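Long-range contacts in peptidase, M20/M25/M40 family (Staphylococcus aureus, PDB 4EWT), which probably hydrolyses amide bonds of N-acylated amino acids or related substrates, as a manganese-binding amidohydrolase of the M20 peptidase family: residues A[191-196]-A[250-255]; A[186-191]-A[289-294]; A[70-75]-A[156-161]; A[62-67]-A[130-135]; A[82-87]-A[362-367]. All blocks are in the same frame, centred on the assembly; numbering follows the deposited sequence.

Contact 1. Residues A[191-196]-A[250-255]; sequences KVQGKG and KDVVEI
Val192 and Val253 form the closely packed part of this antiparallel pair. Their backbones exchange two hydrogen bonds. Val192 N reaches Val253 O at 3.0 Å in an almost straight line, and Val253 N returns the bond to Val192 O. On the buried face Val192 CB rests on Val253 CG2 at 3.9 Å, and Val192 CG2 lies a little further from Ile255 CD1. The other face is open to solvent in part and carries long polar side chains whose charged ends do not meet. There Lys191 and Glu254 run side by side. CG of Lys191 is anti to its backbone N (chi1 174°) and meets Val252 CG2 at 3.6 Å. Lys191 CD passes 3.5 Å from Glu254 OE2, yet the amine NZ stays 5.3 Å from that oxygen. The charges may still attract each other. Beyond Gln193 the strand gives way to loop. Gly194 N still donates to Asp251 O at 2.7 Å, with a bent N-H angle of 138°, and Gly196 N packs on Asp251 CB. The buried valines lie against helix 208-226, where Val192 meets Ala211 and Val253 meets Ile209. Strand 233-242 adds Phe240 beside Val253 and Ile255, and strand 288-295 pairs with 179-193 as well.

Contact 2. Residues A[186-191]-A[289-294]; sequences AFFKLK and CTLEYN
Lys191 O takes a backbone hydrogen bond from Thr290 N at 2.8 Å and a weak, long one from a water. The same water may also link to Thr290 OG1, but at 2.5 Å that distance is short for a sound bond and the bridge is doubtful. Lys191 N completes the pair by donating to Thr290 O. Two further reciprocal pairs follow, Lys189 with Glu292 and Phe187 with Asn294. The bond from Asn294 N to Phe187 O is the shortest of the six at 2.7 Å. On the more buried face, Phe188 stands opposite Tyr293. Phe188 CG sits between its backbone N and carbonyl carbon (chi1 63°), while Tyr293 CG is anti to its own N (chi1 -162°). The two rings are nearly parallel, at 5°, but slid apart with centroids 5.9 Å from each other, and they barely overlap. Phe188 CB packs on Tyr293 CD1, and Ala186 CB touches Tyr293 CE2 at 3.7 Å. Further along, Leu190 CD1 meets Cys289 CB at 3.7 Å, and Leu291 CD1 lies against Leu190 CB. The other face carries Lys189 and Glu292, with Lys189 NZ 4.9 Å from Glu292 OE2. Helix 264-285 packs on the apolar face through Ser278 and Lys275. Phe187 meets Phe246 of the second subunit edge-to-face. An antiparallel sheet backed by helices is characteristic of the smaller, non-catalytic domain of M20 enzymes, which commonly mediates dimerisation.

Contact 3. Residues A[70-75]-A[156-161]; sequences GKTLAI and GVDHVL
Asp158 CG lies anti to its carbonyl carbon (chi1 -67°), and its OD1 accepts from Thr72 N at 3.0 Å. The oxygen uses its anti lone pair. Asp158 N donates in return to Thr72 O at 2.9 Å. This side-chain and backbone pair joins the segments just before the regular strand pairing. Thr72 OG1 is anti to the carbonyl carbon (chi1 -58°), which leaves CG2 anti to the backbone N, near Val157 CA. Thr72 CB comes 3.4 Å from Gly156 O. From Leu73 onward the strands run parallel, as neighbours in the mixed sheet of the catalytic domain of M20 enzymes. Ala74 uses both its backbone N and its O toward segment 156-161: the N donates to His159 O, and the O accepts from Leu161 N at 2.8 Å. Ala74 CB meets Val157 CG1 at 3.7 Å and Val160 CG1 at 4.1 Å. On the other face Leu73 CD1 comes within 3.5 Å of His159 O. Helix 372-386 covers that face, with Val384 against Leu73 and Ile75, and Val383 against Leu161.

Contact 4. Residues A[62-67]-A[130-135]; sequences VTIDSG and VVVIHQ
Ile64 packs across the strand pair onto two valines of 130-135. Its CB lies 4.1 Å from Val130 CB and close to Val130 O. CG1, anti to the carbonyl carbon (chi1 -47°), stays near that same oxygen. The tip, CD1, meets Val130 CB and Val132 CG2, each at 4.0 Å. Ile64 thus lies beside Val130 and slants over Val132. Val62 continues this face. Its CG2 touches Val132 CB at 3.8 Å, and its CG1 sits at the edge of the His134 ring, in the ring plane. Under the side chains the backbones form two reciprocal pairs. Ile64 N donates to Val130 O at 2.9 Å, almost straight at 178°, and Val130 N answers to Ile64 O. Val62 and Val132 do the same. Past the pairing, Asp65 OD1 accepts from Gly67 N at 2.9 Å and closes an Asx turn. Met112 and Ala116 of helix 105-120 pack against Val132. This antiparallel pair within a mixed sheet flanked by helices is typical of the catalytic alpha/beta domain of M20 enzymes.

Contact 5. Residues A[82-87]-A[362-367]; sequences LPITED and HHPKFN. With MN (manganese (II) ion), chain E.
Neither segment is a regular helix or strand: Leu82 to Asp87 runs past a type I beta turn spanning His363 to Phe366, and Asp87 N donates to Pro364 O at 3.0 Å. Leu82 sits over the His362 ring. Its CD1 stands above the ring centre, 3.5 Å from the centroid and 5° off the normal, a CH-pi contact. Its CD2 touches His362 CE1 at 3.5 Å. The two side chains cross at about a right angle. Ile84 CD1 lies close to His362 O. Ile84 CG2 lies 4.0 Å from Pro364 CA. The proline ring also meets the Thr85 carbonyl and the side chain of Asp87: Pro364 CB is 3.5 Å from Thr85 O and 3.9 Å from Asp87 CB. Glu86 turns elsewhere, to His24 and Ser94. At the ring edge, in plane, His362 NE2 binds the manganese at 2.5 Å. Water 2 binds the same ion at 2.4 Å, and Glu139 and Cys103 are its other protein ligands. Cys103 also serves the second manganese site, with His105 and His164. The leucine covers one ring face while the edge nitrogen binds the metal, so apolar packing probably helps to hold the imidazole in its coordinating orientation.

From the N terminus, strand 60-65 opens contact 4 and strand 72-78 opens contact 3. Segment 82-87 then opens contact 5. Contact 4 closes at 130-135 and contact 3 at 156-161, so these two cross, and both cross contact 5. Contacts 3 and 4 meet directly, because strands 72-78 and 129-135 are neighbours in the mixed sheet. Strand 179-193 opens contacts 2 and 1, which share Lys191. Contact 1 closes at 250-255, inside the loop that contact 2 closes at 289-294. Both nest within contact 5, which closes last, at 362-367. Contacts 3 and 4 tie together strands of the mixed sheet, contacts 1 and 2 strands of the antiparallel sheet, and contact 5 joins two loops at the metal site.

Contact 1. Residues A[191-196]-A[250-255]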
# COMPACT_ATOMS: atom_id res chain seq x y z
N LYS A 191 -17.73 1.62 7.77
CA LYS A 191 -18.39 1.44 6.51
C LYS A 191 -17.73 2.38 5.52
O LYS A 191 -17.57 3.55 5.80
CB LYS A 191 -19.90 1.71 6.63
CG LYS A 191 -20.60 1.67 5.27
CD LYS A 191 -22.11 1.57 5.39
CE LYS A 191 -22.72 2.88 5.81
NZ LYS A 191 -24.20 2.91 5.52
N VAL A 192 -17.30 1.83 4.40
CA VAL A 192 -16.67 2.60 3.33
C VAL A 192 -17.65 2.58 2.15
O VAL A 192 -17.87 1.53 1.53
CB VAL A 192 -15.29 2.02 2.90
CG1 VAL A 192 -14.65 2.86 1.79
CG2 VAL A 192 -14.30 1.92 4.11
N GLN A 193 -18.27 3.73 1.89
CA GLN A 193 -19.25 3.84 0.83
C GLN A 193 -18.63 4.57 -0.36
O GLN A 193 -18.28 5.75 -0.27
CB GLN A 193 -20.49 4.59 1.34
CG GLN A 193 -21.54 4.97 0.29
CD GLN A 193 -22.36 3.80 -0.18
OE1 GLN A 193 -22.32 3.44 -1.37
NE2 GLN A 193 -23.12 3.19 0.73
N GLY A 194 -18.46 3.85 -1.47
CA GLY A 194 -18.10 4.43 -2.76
C GLY A 194 -19.35 4.51 -3.63
O GLY A 194 -20.42 4.88 -3.17
N LYS A 195 -19.20 4.13 -4.88
CA LYS A 195 -20.28 4.13 -5.84
C LYS A 195 -20.09 2.91 -6.75
O LYS A 195 -19.05 2.77 -7.39
CB LYS A 195 -20.27 5.42 -6.65
CG LYS A 195 -21.24 5.42 -7.83
CD LYS A 195 -21.00 6.61 -8.75
CE LYS A 195 -22.07 7.65 -8.57
NZ LYS A 195 -23.29 7.29 -9.34
N GLY A 196 -21.09 2.04 -6.77
CA GLY A 196 -21.12 0.88 -7.64
C GLY A 196 -21.31 1.23 -9.10
O GLY A 196 -21.72 2.34 -9.44
N LYS A 250 -17.66 -2.77 -6.68
CA LYS A 250 -18.32 -2.86 -5.38
C LYS A 250 -18.57 -1.49 -4.72
O LYS A 250 -17.66 -0.67 -4.60
CB LYS A 250 -17.54 -3.81 -4.47
CG LYS A 250 -18.14 -4.06 -3.09
CD LYS A 250 -19.24 -5.12 -3.14
CE LYS A 250 -20.13 -5.07 -1.90
NZ LYS A 250 -21.32 -5.95 -2.03
N ASP A 251 -19.82 -1.25 -4.32
CA ASP A 251 -20.29 0.07 -3.86
C ASP A 251 -19.97 0.38 -2.40
O ASP A 251 -19.81 1.55 -2.03
CB ASP A 251 -21.81 0.23 -4.09
CG ASP A 251 -22.64 -0.70 -3.23
OD1 ASP A 251 -22.20 -1.85 -2.95
OD2 ASP A 251 -23.76 -0.30 -2.83
N VAL A 252 -19.87 -0.67 -1.58
CA VAL A 252 -19.69 -0.53 -0.15
C VAL A 252 -18.92 -1.74 0.40
O VAL A 252 -19.14 -2.87 -0.04
CB VAL A 252 -21.04 -0.32 0.60
CG1 VAL A 252 -21.98 -1.47 0.36
CG2 VAL A 252 -20.81 -0.12 2.10
N VAL A 253 -17.96 -1.48 1.29
CA VAL A 253 -17.36 -2.55 2.08
C VAL A 253 -17.56 -2.27 3.58
O VAL A 253 -17.60 -1.12 4.03
CB VAL A 253 -15.85 -2.87 1.73
CG1 VAL A 253 -15.65 -3.11 0.21
CG2 VAL A 253 -14.92 -1.82 2.21
N GLU A 254 -17.75 -3.30 4.37
CA GLU A 254 -17.80 -3.18 5.80
C GLU A 254 -16.62 -3.80 6.44
O GLU A 254 -16.35 -4.93 6.27
CB GLU A 254 -19.02 -3.81 6.43
CG GLU A 254 -20.27 -3.42 5.86
CD GLU A 254 -20.90 -2.26 6.50
OE1 GLU A 254 -20.36 -1.71 7.45
OE2 GLU A 254 -21.94 -1.89 6.00
N ILE A 255 -15.93 -3.00 7.20
CA ILE A 255 -14.74 -3.43 7.89
C ILE A 255 -15.02 -3.48 9.39
O ILE A 255 -15.61 -2.56 9.94
CB ILE A 255 -13.54 -2.51 7.57
CG1 ILE A 255 -12.97 -2.85 6.18
CG2 ILE A 255 -12.48 -2.58 8.68
CD1 ILE A 255 -12.29 -1.65 5.50

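Contact 2. Residues A[186-191]-A[289-294]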
# COMPACT_ATOMS: atom_id res chain seq x y z
N ALA A 186 -10.63 -2.06 22.46
CA ALA A 186 -11.70 -1.32 21.78
C ALA A 186 -12.12 -2.07 20.52
O ALA A 186 -11.37 -2.90 20.03
CB ALA A 186 -11.26 0.11 21.46
N PHE A 187 -13.31 -1.76 20.02
CA PHE A 187 -13.85 -2.35 18.80
C PHE A 187 -14.33 -1.25 17.86
O PHE A 187 -14.88 -0.25 18.30
CB PHE A 187 -15.05 -3.25 19.12
CG PHE A 187 -14.70 -4.40 20.00
CD1 PHE A 187 -13.86 -5.42 19.54
CD2 PHE A 187 -15.19 -4.48 21.30
CE1 PHE A 187 -13.53 -6.50 20.36
CE2 PHE A 187 -14.87 -5.55 22.13
CZ PHE A 187 -14.05 -6.57 21.66
N PHE A 188 -14.18 -1.47 16.57
CA PHE A 188 -14.71 -0.54 15.59
C PHE A 188 -15.32 -1.21 14.37
O PHE A 188 -14.91 -2.31 13.97
CB PHE A 188 -13.64 0.50 15.17
CG PHE A 188 -12.43 -0.09 14.48
CD1 PHE A 188 -12.34 -0.08 13.10
CD2 PHE A 188 -11.38 -0.61 15.23
CE1 PHE A 188 -11.20 -0.62 12.45
CE2 PHE A 188 -10.22 -1.15 14.60
CZ PHE A 188 -10.14 -1.16 13.22
N LYS A 189 -16.32 -0.54 13.80
CA LYS A 189 -16.87 -0.92 12.52
C LYS A 189 -16.68 0.27 11.61
O LYS A 189 -16.90 1.41 12.02
CB LYS A 189 -18.37 -1.24 12.63
CG LYS A 189 -18.67 -2.40 13.56
CD LYS A 189 -20.16 -2.65 13.69
CE LYS A 189 -20.44 -3.89 14.55
NZ LYS A 189 -21.74 -3.76 15.29
N LEU A 190 -16.23 0.02 10.39
CA LEU A 190 -16.07 1.09 9.43
C LEU A 190 -16.82 0.74 8.16
O LEU A 190 -16.58 -0.32 7.56
CB LEU A 190 -14.59 1.35 9.13
CG LEU A 190 -14.26 2.31 7.97
CD1 LEU A 190 -14.68 3.78 8.25
CD2 LEU A 190 -12.78 2.22 7.68
N LYS A 191 -17.73 1.62 7.77
CA LYS A 191 -18.39 1.44 6.51
C LYS A 191 -17.73 2.38 5.52
O LYS A 191 -17.57 3.55 5.80
CB LYS A 191 -19.90 1.71 6.63
CG LYS A 191 -20.60 1.67 5.27
CD LYS A 191 -22.11 1.57 5.39
CE LYS A 191 -22.72 2.88 5.81
NZ LYS A 191 -24.20 2.91 5.52
N CYS A 289 -17.07 7.61 4.77
CA CYS A 289 -16.74 6.65 5.81
C CYS A 289 -17.66 6.82 7.00
O CYS A 289 -17.86 7.95 7.46
CB CYS A 289 -15.32 6.86 6.28
SG CYS A 289 -14.12 6.26 5.11
N THR A 290 -18.19 5.72 7.51
CA THR A 290 -18.96 5.74 8.76
C THR A 290 -18.25 4.88 9.78
O THR A 290 -18.27 3.64 9.70
CB THR A 290 -20.43 5.28 8.56
OG1 THR A 290 -20.96 5.92 7.39
CG2 THR A 290 -21.31 5.64 9.78
N LEU A 291 -17.58 5.55 10.72
CA LEU A 291 -16.84 4.90 11.78
C LEU A 291 -17.64 4.91 13.08
O LEU A 291 -18.12 5.96 13.53
CB LEU A 291 -15.50 5.60 11.97
CG LEU A 291 -14.45 4.97 12.90
CD1 LEU A 291 -14.05 3.60 12.42
CD2 LEU A 291 -13.23 5.89 12.99
N GLU A 292 -17.81 3.72 13.64
CA GLU A 292 -18.36 3.53 14.98
C GLU A 292 -17.19 2.97 15.79
O GLU A 292 -16.64 1.93 15.45
CB GLU A 292 -19.52 2.52 14.96
CG GLU A 292 -20.72 2.93 14.08
CD GLU A 292 -21.70 1.77 13.84
OE1 GLU A 292 -22.06 1.53 12.67
OE2 GLU A 292 -22.11 1.09 14.83
N TYR A 293 -16.78 3.69 16.82
CA TYR A 293 -15.61 3.30 17.58
C TYR A 293 -16.04 3.14 19.05
O TYR A 293 -16.41 4.11 19.71
CB TYR A 293 -14.51 4.36 17.42
CG TYR A 293 -13.13 3.86 17.81
CD1 TYR A 293 -12.22 3.47 16.84
CD2 TYR A 293 -12.76 3.74 19.15
CE1 TYR A 293 -10.96 2.99 17.19
CE2 TYR A 293 -11.50 3.25 19.51
CZ TYR A 293 -10.61 2.89 18.53
OH TYR A 293 -9.37 2.43 18.88
N ASN A 294 -16.01 1.89 19.52
CA ASN A 294 -16.59 1.55 20.82
C ASN A 294 -15.51 1.09 21.78
O ASN A 294 -14.93 0.01 21.60
CB ASN A 294 -17.64 0.43 20.68
CG ASN A 294 -18.85 0.86 19.86
OD1 ASN A 294 -19.30 2.01 19.92
ND2 ASN A 294 -19.40 -0.08 19.10
O HOH W 1 -20.33 5.43 5.07

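Contact 3. Residues A[70-75]-A[156-161]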
# COMPACT_ATOMS: atom_id res chain seq x y z
N GLY A 70 -12.50 -2.20 61.16
CA GLY A 70 -11.30 -2.31 60.35
C GLY A 70 -11.52 -2.12 58.86
O GLY A 70 -12.62 -1.80 58.40
N LYS A 71 -10.46 -2.37 58.12
CA LYS A 71 -10.44 -2.30 56.67
C LYS A 71 -11.38 -3.26 55.99
O LYS A 71 -11.88 -4.17 56.61
CB LYS A 71 -9.04 -2.66 56.23
CG LYS A 71 -8.06 -1.63 56.53
CD LYS A 71 -6.71 -2.17 56.69
CE LYS A 71 -5.69 -1.06 56.58
NZ LYS A 71 -4.36 -1.59 56.26
N THR A 72 -11.60 -3.07 54.71
CA THR A 72 -12.39 -4.01 53.94
C THR A 72 -11.63 -4.38 52.68
O THR A 72 -11.31 -3.52 51.86
CB THR A 72 -13.77 -3.43 53.57
OG1 THR A 72 -14.46 -3.05 54.77
CG2 THR A 72 -14.59 -4.45 52.81
N LEU A 73 -11.33 -5.67 52.56
CA LEU A 73 -10.62 -6.20 51.42
C LEU A 73 -11.57 -7.05 50.61
O LEU A 73 -12.19 -7.98 51.13
CB LEU A 73 -9.43 -7.04 51.87
CG LEU A 73 -8.67 -7.79 50.78
CD1 LEU A 73 -7.99 -6.82 49.81
CD2 LEU A 73 -7.66 -8.74 51.39
N ALA A 74 -11.67 -6.73 49.32
CA ALA A 74 -12.47 -7.54 48.41
C ALA A 74 -11.57 -8.53 47.70
O ALA A 74 -10.46 -8.19 47.27
CB ALA A 74 -13.22 -6.68 47.43
N ILE A 75 -12.04 -9.76 47.59
CA ILE A 75 -11.34 -10.80 46.83
C ILE A 75 -12.29 -11.34 45.76
O ILE A 75 -13.46 -11.59 46.02
CB ILE A 75 -10.76 -11.90 47.75
CG1 ILE A 75 -11.85 -12.53 48.62
CG2 ILE A 75 -9.65 -11.31 48.63
CD1 ILE A 75 -11.36 -13.67 49.49
N GLY A 156 -17.75 0.44 50.62
CA GLY A 156 -16.97 0.13 51.82
C GLY A 156 -15.57 -0.42 51.55
O GLY A 156 -14.71 -0.38 52.43
N VAL A 157 -15.36 -0.89 50.32
CA VAL A 157 -14.14 -1.62 49.95
C VAL A 157 -12.93 -0.70 49.77
O VAL A 157 -12.97 0.25 49.00
CB VAL A 157 -14.34 -2.44 48.64
CG1 VAL A 157 -13.03 -3.07 48.21
CG2 VAL A 157 -15.41 -3.51 48.83
N ASP A 158 -11.84 -1.03 50.47
CA ASP A 158 -10.59 -0.28 50.38
C ASP A 158 -9.67 -0.77 49.25
O ASP A 158 -9.14 0.04 48.48
CB ASP A 158 -9.87 -0.33 51.74
CG ASP A 158 -10.63 0.43 52.84
OD1 ASP A 158 -11.28 -0.22 53.69
OD2 ASP A 158 -10.59 1.68 52.84
N HIS A 159 -9.49 -2.09 49.15
CA HIS A 159 -8.66 -2.69 48.10
C HIS A 159 -9.32 -3.93 47.49
O HIS A 159 -10.11 -4.61 48.16
CB HIS A 159 -7.29 -3.10 48.65
CG HIS A 159 -6.43 -1.96 49.06
ND1 HIS A 159 -5.59 -1.30 48.19
CD2 HIS A 159 -6.25 -1.37 50.27
CE1 HIS A 159 -4.94 -0.35 48.84
NE2 HIS A 159 -5.32 -0.38 50.11
N VAL A 160 -9.00 -4.23 46.23
CA VAL A 160 -9.48 -5.46 45.58
C VAL A 160 -8.30 -6.34 45.19
O VAL A 160 -7.29 -5.85 44.68
CB VAL A 160 -10.35 -5.18 44.33
CG1 VAL A 160 -11.08 -6.45 43.89
CG2 VAL A 160 -11.36 -4.07 44.60
N LEU A 161 -8.41 -7.63 45.44
CA LEU A 161 -7.41 -8.59 45.01
C LEU A 161 -8.08 -9.65 44.15
O LEU A 161 -9.20 -10.06 44.42
CB LEU A 161 -6.68 -9.22 46.21
CG LEU A 161 -5.65 -10.32 45.97
CD1 LEU A 161 -4.45 -9.82 45.19
CD2 LEU A 161 -5.19 -10.94 47.27

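Contact 4. Residues A[62-67]-A[130-135]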
# COMPACT_ATOMS: atom_id res chain seq x y z
N VAL A 62 -20.60 -11.97 48.99
CA VAL A 62 -20.63 -12.59 50.32
C VAL A 62 -19.70 -11.86 51.29
O VAL A 62 -18.50 -11.72 51.04
CB VAL A 62 -20.46 -14.16 50.30
CG1 VAL A 62 -20.63 -14.71 48.89
CG2 VAL A 62 -19.14 -14.61 50.90
N THR A 63 -20.29 -11.35 52.36
CA THR A 63 -19.58 -10.57 53.37
C THR A 63 -19.19 -11.43 54.57
O THR A 63 -20.02 -12.12 55.15
CB THR A 63 -20.40 -9.33 53.81
OG1 THR A 63 -20.67 -8.50 52.67
CG2 THR A 63 -19.65 -8.50 54.84
N ILE A 64 -17.91 -11.38 54.91
CA ILE A 64 -17.38 -12.05 56.09
C ILE A 64 -16.93 -10.95 57.05
O ILE A 64 -15.82 -10.43 56.95
CB ILE A 64 -16.17 -12.96 55.75
CG1 ILE A 64 -16.46 -13.83 54.53
CG2 ILE A 64 -15.79 -13.81 56.97
CD1 ILE A 64 -15.23 -14.53 53.96
N ASP A 65 -17.82 -10.58 57.97
CA ASP A 65 -17.53 -9.53 58.95
C ASP A 65 -16.96 -10.18 60.20
O ASP A 65 -17.58 -11.07 60.79
CB ASP A 65 -18.80 -8.73 59.28
CG ASP A 65 -18.51 -7.45 60.08
OD1 ASP A 65 -17.40 -7.29 60.63
OD2 ASP A 65 -19.42 -6.59 60.16
N SER A 66 -15.77 -9.73 60.61
CA SER A 66 -15.11 -10.26 61.80
C SER A 66 -15.85 -9.88 63.08
O SER A 66 -15.65 -10.49 64.13
CB SER A 66 -13.67 -9.77 61.87
OG SER A 66 -13.64 -8.41 62.26
N GLY A 67 -16.71 -8.86 62.98
CA GLY A 67 -17.44 -8.32 64.13
C GLY A 67 -16.73 -7.11 64.71
O GLY A 67 -17.29 -6.41 65.56
N VAL A 130 -14.01 -9.11 54.96
CA VAL A 130 -13.69 -9.62 53.64
C VAL A 130 -14.96 -9.53 52.82
O VAL A 130 -16.04 -9.92 53.28
CB VAL A 130 -13.24 -11.09 53.67
CG1 VAL A 130 -12.81 -11.55 52.28
CG2 VAL A 130 -12.10 -11.29 54.65
N VAL A 131 -14.84 -8.98 51.61
CA VAL A 131 -15.92 -9.01 50.64
C VAL A 131 -15.50 -9.97 49.53
O VAL A 131 -14.62 -9.66 48.73
CB VAL A 131 -16.23 -7.60 50.07
CG1 VAL A 131 -17.25 -7.67 48.94
CG2 VAL A 131 -16.74 -6.68 51.17
N VAL A 132 -16.11 -11.14 49.50
CA VAL A 132 -15.87 -12.08 48.42
C VAL A 132 -16.81 -11.74 47.28
O VAL A 132 -18.02 -11.63 47.48
CB VAL A 132 -16.09 -13.53 48.89
CG1 VAL A 132 -15.82 -14.49 47.75
CG2 VAL A 132 -15.19 -13.83 50.07
N ILE A 133 -16.24 -11.54 46.09
CA ILE A 133 -16.99 -11.20 44.89
C ILE A 133 -17.00 -12.40 43.95
O ILE A 133 -15.97 -12.77 43.39
CB ILE A 133 -16.37 -9.96 44.17
CG1 ILE A 133 -16.43 -8.73 45.08
CG2 ILE A 133 -17.08 -9.68 42.84
CD1 ILE A 133 -15.61 -7.54 44.56
N HIS A 134 -18.17 -13.01 43.78
CA HIS A 134 -18.36 -14.04 42.77
C HIS A 134 -19.01 -13.39 41.55
O HIS A 134 -20.19 -13.03 41.58
CB HIS A 134 -19.21 -15.20 43.32
CG HIS A 134 -18.49 -16.08 44.29
ND1 HIS A 134 -18.74 -16.06 45.65
CD2 HIS A 134 -17.53 -17.02 44.10
CE1 HIS A 134 -17.97 -16.94 46.25
NE2 HIS A 134 -17.22 -17.54 45.34
N GLN A 135 -18.23 -13.24 40.48
CA GLN A 135 -18.61 -12.42 39.33
C GLN A 135 -19.00 -13.24 38.10
O GLN A 135 -18.25 -14.12 37.68
CB GLN A 135 -17.47 -11.46 38.97
CG GLN A 135 -17.84 -10.39 37.94
CD GLN A 135 -16.63 -9.87 37.20
OE1 GLN A 135 -15.74 -9.24 37.78
NE2 GLN A 135 -16.58 -10.13 35.90

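Contact 5. Residues A[82-87]-A[362-367]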
# COMPACT_ATOMS: atom_id res chain seq x y z
N LEU A 82 -17.35 -20.22 28.43
CA LEU A 82 -17.21 -19.74 27.05
C LEU A 82 -17.94 -20.63 26.02
O LEU A 82 -18.16 -21.82 26.29
CB LEU A 82 -15.73 -19.65 26.68
CG LEU A 82 -14.90 -18.55 27.32
CD1 LEU A 82 -13.45 -18.99 27.44
CD2 LEU A 82 -15.02 -17.26 26.52
N PRO A 83 -18.30 -20.07 24.84
CA PRO A 83 -18.93 -20.86 23.77
C PRO A 83 -17.91 -21.72 22.99
O PRO A 83 -17.59 -21.42 21.84
CB PRO A 83 -19.53 -19.78 22.85
CG PRO A 83 -18.63 -18.59 23.04
CD PRO A 83 -18.23 -18.63 24.49
N ILE A 84 -17.43 -22.77 23.64
CA ILE A 84 -16.36 -23.62 23.10
C ILE A 84 -16.69 -25.10 23.34
O ILE A 84 -17.07 -25.48 24.45
CB ILE A 84 -14.99 -23.26 23.75
CG1 ILE A 84 -14.51 -21.88 23.28
CG2 ILE A 84 -13.93 -24.32 23.44
CD1 ILE A 84 -13.60 -21.18 24.25
N THR A 85 -16.47 -25.92 22.33
CA THR A 85 -16.71 -27.32 22.43
C THR A 85 -15.54 -28.02 23.04
O THR A 85 -14.48 -28.02 22.47
CB THR A 85 -16.97 -27.88 21.04
OG1 THR A 85 -18.25 -27.43 20.61
CG2 THR A 85 -16.94 -29.35 21.07
N GLU A 86 -15.73 -28.61 24.22
CA GLU A 86 -14.62 -29.18 25.00
C GLU A 86 -14.05 -30.45 24.37
O GLU A 86 -14.80 -31.33 23.92
CB GLU A 86 -15.02 -29.42 26.46
CG GLU A 86 -13.89 -29.99 27.34
CD GLU A 86 -14.12 -29.83 28.84
OE1 GLU A 86 -15.18 -29.31 29.25
OE2 GLU A 86 -13.22 -30.24 29.61
N ASP A 87 -12.74 -30.57 24.40
CA ASP A 87 -12.04 -31.62 23.74
C ASP A 87 -11.02 -32.37 24.51
O ASP A 87 -10.26 -33.16 24.01
CB ASP A 87 -11.60 -31.14 22.39
CG ASP A 87 -11.82 -32.14 21.34
OD1 ASP A 87 -12.99 -32.58 21.19
OD2 ASP A 87 -10.84 -32.49 20.67
N HIS A 362 -8.94 -20.45 26.36
CA HIS A 362 -9.96 -20.44 25.30
C HIS A 362 -9.82 -21.56 24.25
O HIS A 362 -10.70 -21.73 23.41
CB HIS A 362 -9.99 -19.10 24.55
CG HIS A 362 -10.52 -17.96 25.37
ND1 HIS A 362 -11.46 -17.08 24.90
CD2 HIS A 362 -10.23 -17.57 26.64
CE1 HIS A 362 -11.73 -16.18 25.83
NE2 HIS A 362 -10.99 -16.46 26.90
N HIS A 363 -8.73 -22.32 24.30
CA HIS A 363 -8.52 -23.48 23.42
C HIS A 363 -9.37 -24.68 23.88
O HIS A 363 -9.51 -24.89 25.09
CB HIS A 363 -7.03 -23.83 23.41
CG HIS A 363 -6.63 -24.83 22.36
ND1 HIS A 363 -6.02 -24.47 21.18
CD2 HIS A 363 -6.73 -26.18 22.34
CE1 HIS A 363 -5.78 -25.56 20.47
NE2 HIS A 363 -6.20 -26.61 21.15
N PRO A 364 -9.95 -25.46 22.94
CA PRO A 364 -10.74 -26.65 23.28
C PRO A 364 -10.02 -27.69 24.15
O PRO A 364 -10.69 -28.49 24.82
CB PRO A 364 -11.06 -27.27 21.91
CG PRO A 364 -11.08 -26.11 20.98
CD PRO A 364 -10.04 -25.15 21.49
N LYS A 365 -8.69 -27.67 24.14
CA LYS A 365 -7.90 -28.63 24.92
C LYS A 365 -7.32 -28.04 26.21
O LYS A 365 -6.57 -28.72 26.92
CB LYS A 365 -6.80 -29.28 24.05
CG LYS A 365 -5.48 -28.51 24.01
CD LYS A 365 -4.28 -29.46 23.96
CE LYS A 365 -3.92 -29.83 22.54
NZ LYS A 365 -2.72 -30.70 22.53
N PHE A 366 -7.69 -26.80 26.51
CA PHE A 366 -7.27 -26.09 27.73
C PHE A 366 -7.33 -26.98 28.97
O PHE A 366 -8.36 -27.61 29.23
CB PHE A 366 -8.14 -24.84 27.92
CG PHE A 366 -7.92 -24.12 29.23
CD1 PHE A 366 -6.91 -23.17 29.34
CD2 PHE A 366 -8.73 -24.37 30.33
CE1 PHE A 366 -6.70 -22.49 30.54
CE2 PHE A 366 -8.53 -23.70 31.53
CZ PHE A 366 -7.51 -22.75 31.63
N ASN A 367 -6.23 -27.02 29.71
CA ASN A 367 -6.16 -27.77 30.98
C ASN A 367 -5.13 -27.18 31.93
O ASN A 367 -4.10 -26.64 31.51
CB ASN A 367 -5.86 -29.26 30.74
CG ASN A 367 -6.35 -30.16 31.88
OD1 ASN A 367 -6.59 -29.71 33.00
ND2 ASN A 367 -6.49 -31.44 31.58
MN MN E . -10.99 -15.76 29.30
O HOH W 2 -11.15 -13.94 30.90